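Local coordinates for protein short chain dehydrogenase/reductase (Acinetobacter baumannii, PDB 4IUY) that probably catalyses NAD(P)(H)-dependent oxidation or reduction of an as yet unassigned substrate, as a Rossmann-fold member of the short-chain dehydrogenase/reductase family, at residues Gly38-Phe47 and Phe240-Ala251; Asn202-Tyr210 and Ile258-His269. All coordinates share one frame; numbering follows the deposited sequence.

How the contacts relate
Both contacts belong to one Rossmann fold, with centres about 13 Å apart. Contact 2 is the parallel pairing of strands 202-208 and 262-265, the last two in the order 3-2-1-4-5-6-7; contact 1 packs helix 38-49, which follows the first strand, against helix 244-251 on one face of that sheet. Along the chain the segments alternate: 38-47, 202-210, 240-251, 258-269. Helix 244-251 precedes strand 262-265 in the chain, and side chains of 240-251 rest on contact 2, with L247 on I206, L250 on N204 and L243 on V265. The N-terminal crossover of the nucleotide-binding fold is thereby tied to the C-terminal edge of the sheet. Both contacts also touch the second subunit.

Contact 1. Residues Gly38-Phe47 and Phe240-Ala251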
loop_
_atom_site.group_PDB
_atom_site.type_symbol
_atom_site.label_atom_id
_atom_site.label_comp_id
_atom_site.label_asym_id
_atom_site.label_seq_id
_atom_site.Cartn_x
_atom_site.Cartn_y
_atom_site.Cartn_z
ATOM N N GLY D 38 20.262 -19.898 11.165
ATOM C CA GLY D 38 19.656 -19.917 12.486
ATOM C C GLY D 38 18.129 -19.915 12.417
ATOM O O GLY D 38 17.473 -20.618 13.180
ATOM N N LEU D 39 17.559 -19.098 11.529
ATOM C CA LEU D 39 16.107 -19.043 11.355
ATOM C C LEU D 39 15.574 -20.363 10.825
ATOM O O LEU D 39 14.563 -20.873 11.307
ATOM C CB LEU D 39 15.692 -17.905 10.413
ATOM C CG LEU D 39 14.183 -17.840 10.172
ATOM C CD1 LEU D 39 13.435 -17.675 11.508
ATOM C CD2 LEU D 39 13.811 -16.757 9.170
ATOM N N GLY D 40 16.261 -20.918 9.835
ATOM C CA GLY D 40 15.859 -22.201 9.302
ATOM C C GLY D 40 15.858 -23.306 10.362
ATOM O O GLY D 40 14.961 -24.142 10.387
ATOM N N HIS D 41 16.863 -23.308 11.231
ATOM C CA HIS D 41 16.963 -24.270 12.341
ATOM C C HIS D 41 15.787 -24.115 13.310
ATOM O O HIS D 41 15.176 -25.095 13.797
ATOM C CB HIS D 41 18.263 -24.035 13.116
ATOM C CG HIS D 41 19.443 -24.782 12.573
ATOM N ND1 HIS D 41 19.754 -24.814 11.230
ATOM C CD2 HIS D 41 20.400 -25.515 13.199
ATOM C CE1 HIS D 41 20.846 -25.540 11.048
ATOM N NE2 HIS D 41 21.258 -25.973 12.225
ATOM N N HIS D 42 15.516 -22.856 13.616
ATOM C CA HIS D 42 14.461 -22.508 14.524
ATOM C C HIS D 42 13.119 -23.014 13.989
ATOM O O HIS D 42 12.341 -23.620 14.721
ATOM C CB HIS D 42 14.428 -20.970 14.737
ATOM C CG HIS D 42 13.270 -20.524 15.553
ATOM N ND1 HIS D 42 13.297 -20.505 16.931
ATOM C CD2 HIS D 42 12.021 -20.143 15.193
ATOM C CE1 HIS D 42 12.123 -20.094 17.383
ATOM N NE2 HIS D 42 11.330 -19.875 16.350
ATOM N N ILE D 43 12.872 -22.759 12.705
ATOM C CA ILE D 43 11.625 -23.137 12.067
ATOM C C ILE D 43 11.472 -24.645 12.095
ATOM O O ILE D 43 10.411 -25.139 12.485
ATOM C CB ILE D 43 11.529 -22.607 10.630
ATOM C CG1 ILE D 43 11.399 -21.079 10.661
ATOM C CG2 ILE D 43 10.344 -23.232 9.873
ATOM C CD1 ILE D 43 11.381 -20.445 9.280
ATOM N N ALA D 44 12.541 -25.359 11.735
ATOM C CA ALA D 44 12.521 -26.809 11.767
ATOM C C ALA D 44 12.164 -27.324 13.143
ATOM O O ALA D 44 11.312 -28.196 13.293
ATOM C CB ALA D 44 13.879 -27.387 11.348
ATOM N N GLU D 45 12.795 -26.737 14.147
ATOM C CA GLU D 45 12.604 -27.199 15.502
ATOM C C GLU D 45 11.206 -26.877 16.003
ATOM O O GLU D 45 10.602 -27.678 16.712
ATOM C CB GLU D 45 13.677 -26.604 16.387
ATOM C CG GLU D 45 13.796 -27.258 17.707
ATOM C CD GLU D 45 15.210 -27.304 18.176
ATOM O OE1 GLU D 45 16.115 -26.928 17.399
ATOM O OE2 GLU D 45 15.407 -27.646 19.354
ATOM N N LEU D 46 10.691 -25.720 15.605
ATOM C CA LEU D 46 9.334 -25.318 15.946
ATOM C C LEU D 46 8.289 -26.334 15.441
ATOM O O LEU D 46 7.450 -26.793 16.214
ATOM C CB LEU D 46 9.026 -23.922 15.379
ATOM C CG LEU D 46 7.536 -23.549 15.434
ATOM C CD1 LEU D 46 7.093 -23.391 16.881
ATOM C CD2 LEU D 46 7.232 -22.295 14.652
ATOM N N PHE D 47 8.323 -26.686 14.155
ATOM C CA PHE D 47 7.326 -27.629 13.634
ATOM C C PHE D 47 7.516 -29.054 14.208
ATOM O O PHE D 47 6.540 -29.741 14.499
ATOM C CB PHE D 47 7.279 -27.605 12.095
ATOM C CG PHE D 47 6.507 -26.417 11.537
ATOM C CD1 PHE D 47 5.138 -26.496 11.335
ATOM C CD2 PHE D 47 7.142 -25.207 11.287
ATOM C CE1 PHE D 47 4.421 -25.410 10.857
ATOM C CE2 PHE D 47 6.430 -24.109 10.808
ATOM C CZ PHE D 47 5.063 -24.207 10.598
ATOM N N PHE D 240 13.361 -14.798 17.026
ATOM C CA PHE D 240 12.817 -15.929 16.245
ATOM C C PHE D 240 11.431 -16.355 16.755
ATOM O O PHE D 240 10.539 -16.651 15.982
ATOM C CB PHE D 240 13.775 -17.121 16.305
ATOM C CG PHE D 240 15.015 -16.956 15.466
ATOM C CD1 PHE D 240 15.044 -16.054 14.408
ATOM C CD2 PHE D 240 16.161 -17.692 15.753
ATOM C CE1 PHE D 240 16.172 -15.908 13.646
ATOM C CE2 PHE D 240 17.304 -17.552 14.998
ATOM C CZ PHE D 240 17.310 -16.665 13.935
ATOM N N ASP D 241 11.279 -16.381 18.073
ATOM C CA ASP D 241 10.023 -16.718 18.724
ATOM C C ASP D 241 8.861 -15.833 18.318
ATOM O O ASP D 241 7.704 -16.281 18.360
ATOM C CB ASP D 241 10.163 -16.669 20.252
ATOM C CG ASP D 241 10.789 -17.914 20.818
ATOM O OD1 ASP D 241 10.723 -18.972 20.151
ATOM O OD2 ASP D 241 11.318 -17.843 21.943
ATOM N N ASP D 242 9.157 -14.593 17.911
ATOM C CA ASP D 242 8.084 -13.691 17.486
ATOM C C ASP D 242 7.338 -14.242 16.268
ATOM O O ASP D 242 6.196 -13.844 16.024
ATOM C CB ASP D 242 8.620 -12.281 17.179
ATOM C CG ASP D 242 9.148 -11.567 18.424
ATOM O OD1 ASP D 242 8.720 -11.929 19.548
ATOM O OD2 ASP D 242 9.997 -10.647 18.277
ATOM N N LEU D 243 7.987 -15.153 15.534
ATOM C CA LEU D 243 7.480 -15.715 14.274
ATOM C C LEU D 243 6.618 -16.972 14.426
ATOM O O LEU D 243 5.922 -17.389 13.496
ATOM C CB LEU D 243 8.653 -16.057 13.331
ATOM C CG LEU D 243 9.613 -14.877 13.161
ATOM C CD1 LEU D 243 10.779 -15.236 12.238
ATOM C CD2 LEU D 243 8.838 -13.673 12.649
ATOM N N ASN D 244 6.691 -17.581 15.593
ATOM C CA ASN D 244 6.017 -18.838 15.830
ATOM C C ASN D 244 4.526 -18.776 15.538
ATOM O O ASN D 244 3.997 -19.590 14.773
ATOM C CB ASN D 244 6.323 -19.325 17.243
ATOM C CG ASN D 244 7.807 -19.703 17.413
ATOM O OD1 ASN D 244 8.607 -19.551 16.491
ATOM N ND2 ASN D 244 8.171 -20.173 18.593
ATOM N N GLY D 245 3.863 -17.778 16.114
ATOM C CA GLY D 245 2.434 -17.616 15.933
ATOM C C GLY D 245 2.001 -17.504 14.482
ATOM O O GLY D 245 1.129 -18.245 14.049
ATOM N N PRO D 246 2.567 -16.544 13.737
ATOM C CA PRO D 246 2.236 -16.431 12.311
ATOM C C PRO D 246 2.567 -17.702 11.502
ATOM O O PRO D 246 1.811 -18.065 10.601
ATOM C CB PRO D 246 3.109 -15.264 11.843
ATOM C CG PRO D 246 3.340 -14.438 13.058
ATOM C CD PRO D 246 3.407 -15.414 14.209
ATOM N N LEU D 247 3.680 -18.356 11.814
ATOM C CA LEU D 247 4.082 -19.587 11.103
ATOM C C LEU D 247 3.067 -20.694 11.280
ATOM O O LEU D 247 2.715 -21.377 10.321
ATOM C CB LEU D 247 5.454 -20.082 11.567
ATOM C CG LEU D 247 6.669 -19.350 10.998
ATOM C CD1 LEU D 247 7.900 -19.664 11.859
ATOM C CD2 LEU D 247 6.903 -19.747 9.548
ATOM N N LEU D 248 2.618 -20.874 12.518
ATOM C CA LEU D 248 1.654 -21.908 12.831
ATOM C C LEU D 248 0.288 -21.572 12.243
ATOM O O LEU D 248 -0.400 -22.466 11.717
ATOM C CB LEU D 248 1.571 -22.150 14.341
ATOM C CG LEU D 248 2.768 -22.858 14.989
ATOM C CD1 LEU D 248 2.551 -23.072 16.457
ATOM C CD2 LEU D 248 3.075 -24.190 14.309
ATOM N N LEU D 249 -0.079 -20.293 12.285
ATOM C CA LEU D 249 -1.323 -19.823 11.671
ATOM C C LEU D 249 -1.392 -20.186 10.190
ATOM O O LEU D 249 -2.390 -20.716 9.728
ATOM C CB LEU D 249 -1.455 -18.297 11.813
ATOM C CG LEU D 249 -2.635 -17.618 11.111
ATOM C CD1 LEU D 249 -3.972 -18.016 11.770
ATOM C CD2 LEU D 249 -2.453 -16.122 11.085
ATOM N N LEU D 250 -0.340 -19.847 9.443
ATOM C CA LEU D 250 -0.324 -19.989 7.990
ATOM C C LEU D 250 -0.046 -21.419 7.520
ATOM O O LEU D 250 -0.133 -21.708 6.322
ATOM C CB LEU D 250 0.680 -19.018 7.376
ATOM C CG LEU D 250 0.369 -17.545 7.664
ATOM C CD1 LEU D 250 1.452 -16.657 7.060
ATOM C CD2 LEU D 250 -1.030 -17.157 7.141
ATOM N N ALA D 251 0.333 -22.300 8.451
ATOM C CA ALA D 251 0.583 -23.689 8.114
ATOM C C ALA D 251 -0.558 -24.612 8.539
ATOM O O ALA D 251 -0.531 -25.814 8.264
ATOM C CB ALA D 251 1.878 -24.169 8.711
#
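The H42 imidazole carries F240 CB over the centre of one face, 3.4 Å from the ring centroid and almost on its normal. At its edge, in the ring plane, lie N244 OD1 and D241 OD1. NE2 donates to N244 OD1 at 2.7 Å, with an N-H...O angle of 162°, on a lone pair in the carbonyl plane; amide and imidazole are nearly coplanar. The F240 ring receives L39 CA over one face, offset toward the rim, and its CZ comes 3.4 Å from L39 N; against the imidazole it lies obliquely. The edge of the F47 ring meets A251 CB, 3.6 Å from CE1, and the carbonyl oxygen of L247. H42 reaches across because CG stands opposite the backbone N (chi1 174°). Deeper in, L247 CD1 touches both I43 CG1 and L46 CD2, while L39 CD1 touches L243 CD1 at 3.7 Å. These two helices of the Rossmann fold, packed on one face of its sheet, cross at -58°, their axes 11.2 Å apart. N244 ND2 bonds weakly to D241 OD1, so one polar chain, H42 to N244 to D241, borders an apolar layer; the nearby carboxylate may favour a protonated imidazole.

Contact 2. Residues Asn202-Tyr210 and Ile258-His269; sequences NVNAIAPGY and ITGIEIKVDGGH
Backbone hydrogen bonds carry most of this parallel strand pair, which closes the Rossmann sheet of this chain with strand 262-265 outermost: A205 N to I261 O, I263 N to A205 O, A207 N to I263 O (2.8 Å, 177° at the hydrogen), V265 N to A207 O, and G209 N to V265 O. CA-H...O contacts, such as E262 CA to A205 O, lie between them.

Before strand 262-265, side chains join the backbone bond from G260 N to V203 O (2.7 Å). T259 OG1, opposite its own backbone N (chi1 -164°), accepts from V203 N at 2.9 Å. N204 OD1 accepts from I261 N at 3.1 Å, and its ND2 donates to I258 O at 3.0 Å from above the carbonyl plane. N202 ND2 reaches the same oxygen nearly along the C=O axis.

In van der Waals packing, A207 CB lies 3.5 Å from E262 CD, whose carboxylate is held by R186, T164 and S168. Apolar I206 CG2 and V265 CG2 run side by side on the other face; I261 and I263 pack on I263 and I261 of the second subunit. The Y210 and H269 rings meet rim to rim, and a water links Y210 N with H269 ND1.

I258 O thus has two amide donors, and side-chain amides and a threonine hydroxyl supplement the backbone bonds.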
loop_
_atom_site.group_PDB
_atom_site.type_symbol
_atom_site.label_atom_id
_atom_site.label_comp_id
_atom_site.label_asym_id
_atom_site.label_seq_id
_atom_site.Cartn_x
_atom_site.Cartn_y
_atom_site.Cartn_z
ATOM N N ASN D 202 -3.405 -22.426 -0.312
ATOM C CA ASN D 202 -3.289 -21.014 0.033
ATOM C C ASN D 202 -1.802 -20.571 0.114
ATOM O O ASN D 202 -0.914 -21.360 0.473
ATOM C CB ASN D 202 -4.085 -20.652 1.310
ATOM C CG ASN D 202 -3.589 -21.383 2.549
ATOM O OD1 ASN D 202 -2.945 -22.433 2.454
ATOM N ND2 ASN D 202 -3.901 -20.832 3.728
ATOM N N VAL D 203 -1.548 -19.311 -0.230
ATOM C CA VAL D 203 -0.191 -18.810 -0.356
ATOM C C VAL D 203 -0.073 -17.484 0.397
ATOM O O VAL D 203 -0.761 -16.507 0.080
ATOM C CB VAL D 203 0.199 -18.603 -1.836
ATOM C CG1 VAL D 203 1.666 -18.196 -1.947
ATOM C CG2 VAL D 203 -0.076 -19.894 -2.675
ATOM N N ASN D 204 0.802 -17.462 1.398
ATOM C CA ASN D 204 0.972 -16.290 2.250
ATOM C C ASN D 204 2.432 -15.984 2.549
ATOM O O ASN D 204 3.326 -16.802 2.305
ATOM C CB ASN D 204 0.198 -16.467 3.551
ATOM C CG ASN D 204 -1.278 -16.520 3.324
ATOM O OD1 ASN D 204 -1.922 -15.496 3.053
ATOM N ND2 ASN D 204 -1.829 -17.726 3.360
ATOM N N ALA D 205 2.671 -14.792 3.077
ATOM C CA ALA D 205 4.024 -14.349 3.358
ATOM C C ALA D 205 4.188 -13.895 4.794
ATOM O O ALA D 205 3.260 -13.402 5.411
ATOM C CB ALA D 205 4.423 -13.197 2.379
ATOM N N ILE D 206 5.395 -14.053 5.311
ATOM C CA ILE D 206 5.778 -13.459 6.568
ATOM C C ILE D 206 6.963 -12.536 6.331
ATOM O O ILE D 206 7.945 -12.929 5.682
ATOM C CB ILE D 206 6.166 -14.531 7.586
ATOM C CG1 ILE D 206 4.922 -15.369 7.908
ATOM C CG2 ILE D 206 6.747 -13.856 8.845
ATOM C CD1 ILE D 206 5.192 -16.637 8.697
ATOM N N ALA D 207 6.859 -11.314 6.848
ATOM C CA ALA D 207 7.873 -10.287 6.662
ATOM C C ALA D 207 8.517 -9.926 8.000
ATOM O O ALA D 207 8.005 -9.099 8.740
ATOM C CB ALA D 207 7.244 -9.030 6.020
ATOM N N PRO D 208 9.648 -10.556 8.319
ATOM C CA PRO D 208 10.324 -10.236 9.575
ATOM C C PRO D 208 10.987 -8.867 9.493
ATOM O O PRO D 208 11.396 -8.479 8.395
ATOM C CB PRO D 208 11.422 -11.312 9.667
ATOM C CG PRO D 208 11.090 -12.310 8.608
ATOM C CD PRO D 208 10.372 -11.581 7.549
ATOM N N GLY D 209 11.110 -8.172 10.626
ATOM C CA GLY D 209 11.993 -7.013 10.719
ATOM C C GLY D 209 13.436 -7.463 10.888
ATOM O O GLY D 209 13.772 -8.570 10.513
ATOM N N TYR D 210 14.289 -6.624 11.466
ATOM C CA TYR D 210 15.673 -6.999 11.687
ATOM C C TYR D 210 15.815 -7.978 12.832
ATOM O O TYR D 210 15.450 -7.695 13.973
ATOM C CB TYR D 210 16.551 -5.776 11.930
ATOM C CG TYR D 210 16.748 -4.923 10.702
ATOM C CD1 TYR D 210 17.789 -5.176 9.813
ATOM C CD2 TYR D 210 15.889 -3.872 10.418
ATOM C CE1 TYR D 210 17.970 -4.382 8.676
ATOM C CE2 TYR D 210 16.059 -3.086 9.285
ATOM C CZ TYR D 210 17.091 -3.333 8.430
ATOM O OH TYR D 210 17.227 -2.535 7.319
ATOM N N ILE D 258 -7.305 -17.650 4.750
ATOM C CA ILE D 258 -6.373 -16.571 4.502
ATOM C C ILE D 258 -5.484 -16.941 3.348
ATOM O O ILE D 258 -4.813 -17.947 3.404
ATOM C CB ILE D 258 -5.452 -16.349 5.738
ATOM C CG1 ILE D 258 -6.271 -16.016 6.977
ATOM C CG2 ILE D 258 -4.384 -15.269 5.465
ATOM C CD1 ILE D 258 -5.386 -15.818 8.212
ATOM N N THR D 259 -5.471 -16.130 2.304
ATOM C CA THR D 259 -4.526 -16.340 1.218
ATOM C C THR D 259 -4.155 -14.999 0.592
ATOM O O THR D 259 -5.016 -14.117 0.460
ATOM C CB THR D 259 -5.038 -17.342 0.140
ATOM O OG1 THR D 259 -3.929 -17.771 -0.667
ATOM C CG2 THR D 259 -6.104 -16.726 -0.779
ATOM N N GLY D 260 -2.880 -14.847 0.232
ATOM C CA GLY D 260 -2.426 -13.653 -0.460
ATOM C C GLY D 260 -2.000 -12.489 0.410
ATOM O O GLY D 260 -1.989 -11.358 -0.058
ATOM N N ILE D 261 -1.647 -12.750 1.667
ATOM C CA ILE D 261 -1.314 -11.664 2.576
ATOM C C ILE D 261 0.126 -11.743 3.035
ATOM O O ILE D 261 0.766 -12.790 2.938
ATOM C CB ILE D 261 -2.249 -11.619 3.830
ATOM C CG1 ILE D 261 -1.849 -12.681 4.841
ATOM C CG2 ILE D 261 -3.730 -11.781 3.428
ATOM C CD1 ILE D 261 -2.422 -12.440 6.195
ATOM N N GLU D 262 0.624 -10.625 3.552
ATOM C CA GLU D 262 1.939 -10.590 4.157
ATOM C C GLU D 262 1.775 -10.071 5.580
ATOM O O GLU D 262 1.289 -8.958 5.801
ATOM C CB GLU D 262 2.882 -9.692 3.351
ATOM C CG GLU D 262 4.269 -9.536 3.960
ATOM C CD GLU D 262 5.085 -8.437 3.281
ATOM O OE1 GLU D 262 4.741 -7.231 3.427
ATOM O OE2 GLU D 262 6.093 -8.780 2.637
ATOM N N ILE D 263 2.143 -10.909 6.535
ATOM C CA ILE D 263 2.134 -10.569 7.957
ATOM C C ILE D 263 3.513 -10.033 8.366
ATOM O O ILE D 263 4.521 -10.771 8.351
ATOM C CB ILE D 263 1.805 -11.813 8.805
ATOM C CG1 ILE D 263 0.412 -12.353 8.448
ATOM C CG2 ILE D 263 1.930 -11.507 10.305
ATOM C CD1 ILE D 263 -0.009 -13.605 9.277
ATOM N N LYS D 264 3.561 -8.757 8.723
ATOM C CA LYS D 264 4.802 -8.135 9.181
ATOM C C LYS D 264 5.020 -8.457 10.637
ATOM O O LYS D 264 4.088 -8.392 11.428
ATOM C CB LYS D 264 4.793 -6.625 8.962
ATOM C CG LYS D 264 4.710 -6.227 7.484
ATOM C CD LYS D 264 4.696 -4.710 7.335
ATOM C CE LYS D 264 3.422 -4.125 7.897
ATOM N NZ LYS D 264 3.484 -2.638 7.878
ATOM N N VAL D 265 6.237 -8.867 10.974
ATOM C CA VAL D 265 6.590 -9.145 12.364
ATOM C C VAL D 265 7.828 -8.309 12.644
ATOM O O VAL D 265 8.965 -8.699 12.311
ATOM C CB VAL D 265 6.843 -10.679 12.586
ATOM C CG1 VAL D 265 7.132 -10.977 14.011
ATOM C CG2 VAL D 265 5.628 -11.519 12.122
ATOM N N ASP D 266 7.615 -7.134 13.228
ATOM C CA ASP D 266 8.688 -6.158 13.294
ATOM C C ASP D 266 8.607 -5.209 14.501
ATOM O O ASP D 266 9.348 -4.230 14.553
ATOM C CB ASP D 266 8.732 -5.350 11.977
ATOM C CG ASP D 266 7.508 -4.422 11.793
ATOM O OD1 ASP D 266 6.514 -4.524 12.559
ATOM O OD2 ASP D 266 7.541 -3.583 10.862
ATOM N N GLY D 267 7.718 -5.481 15.463
ATOM C CA GLY D 267 7.586 -4.593 16.619
ATOM C C GLY D 267 7.283 -3.147 16.219
ATOM O O GLY D 267 7.630 -2.203 16.940
ATOM N N GLY D 268 6.626 -2.981 15.067
ATOM C CA GLY D 268 6.188 -1.683 14.596
ATOM C C GLY D 268 7.212 -0.907 13.795
ATOM O O GLY D 268 6.952 0.242 13.411
ATOM N N HIS D 269 8.345 -1.547 13.494
ATOM C CA HIS D 269 9.436 -0.884 12.787
ATOM C C HIS D 269 8.979 -0.173 11.483
ATOM O O HIS D 269 9.317 1.000 11.241
ATOM C CB HIS D 269 10.553 -1.880 12.471
ATOM C CG HIS D 269 11.849 -1.225 12.112
ATOM N ND1 HIS D 269 12.979 -1.938 11.775
ATOM C CD2 HIS D 269 12.205 0.082 12.080
ATOM C CE1 HIS D 269 13.962 -1.097 11.507
ATOM N NE2 HIS D 269 13.524 0.133 11.701
HETATM O O HOH W 1 12.809 -4.706 12.811
#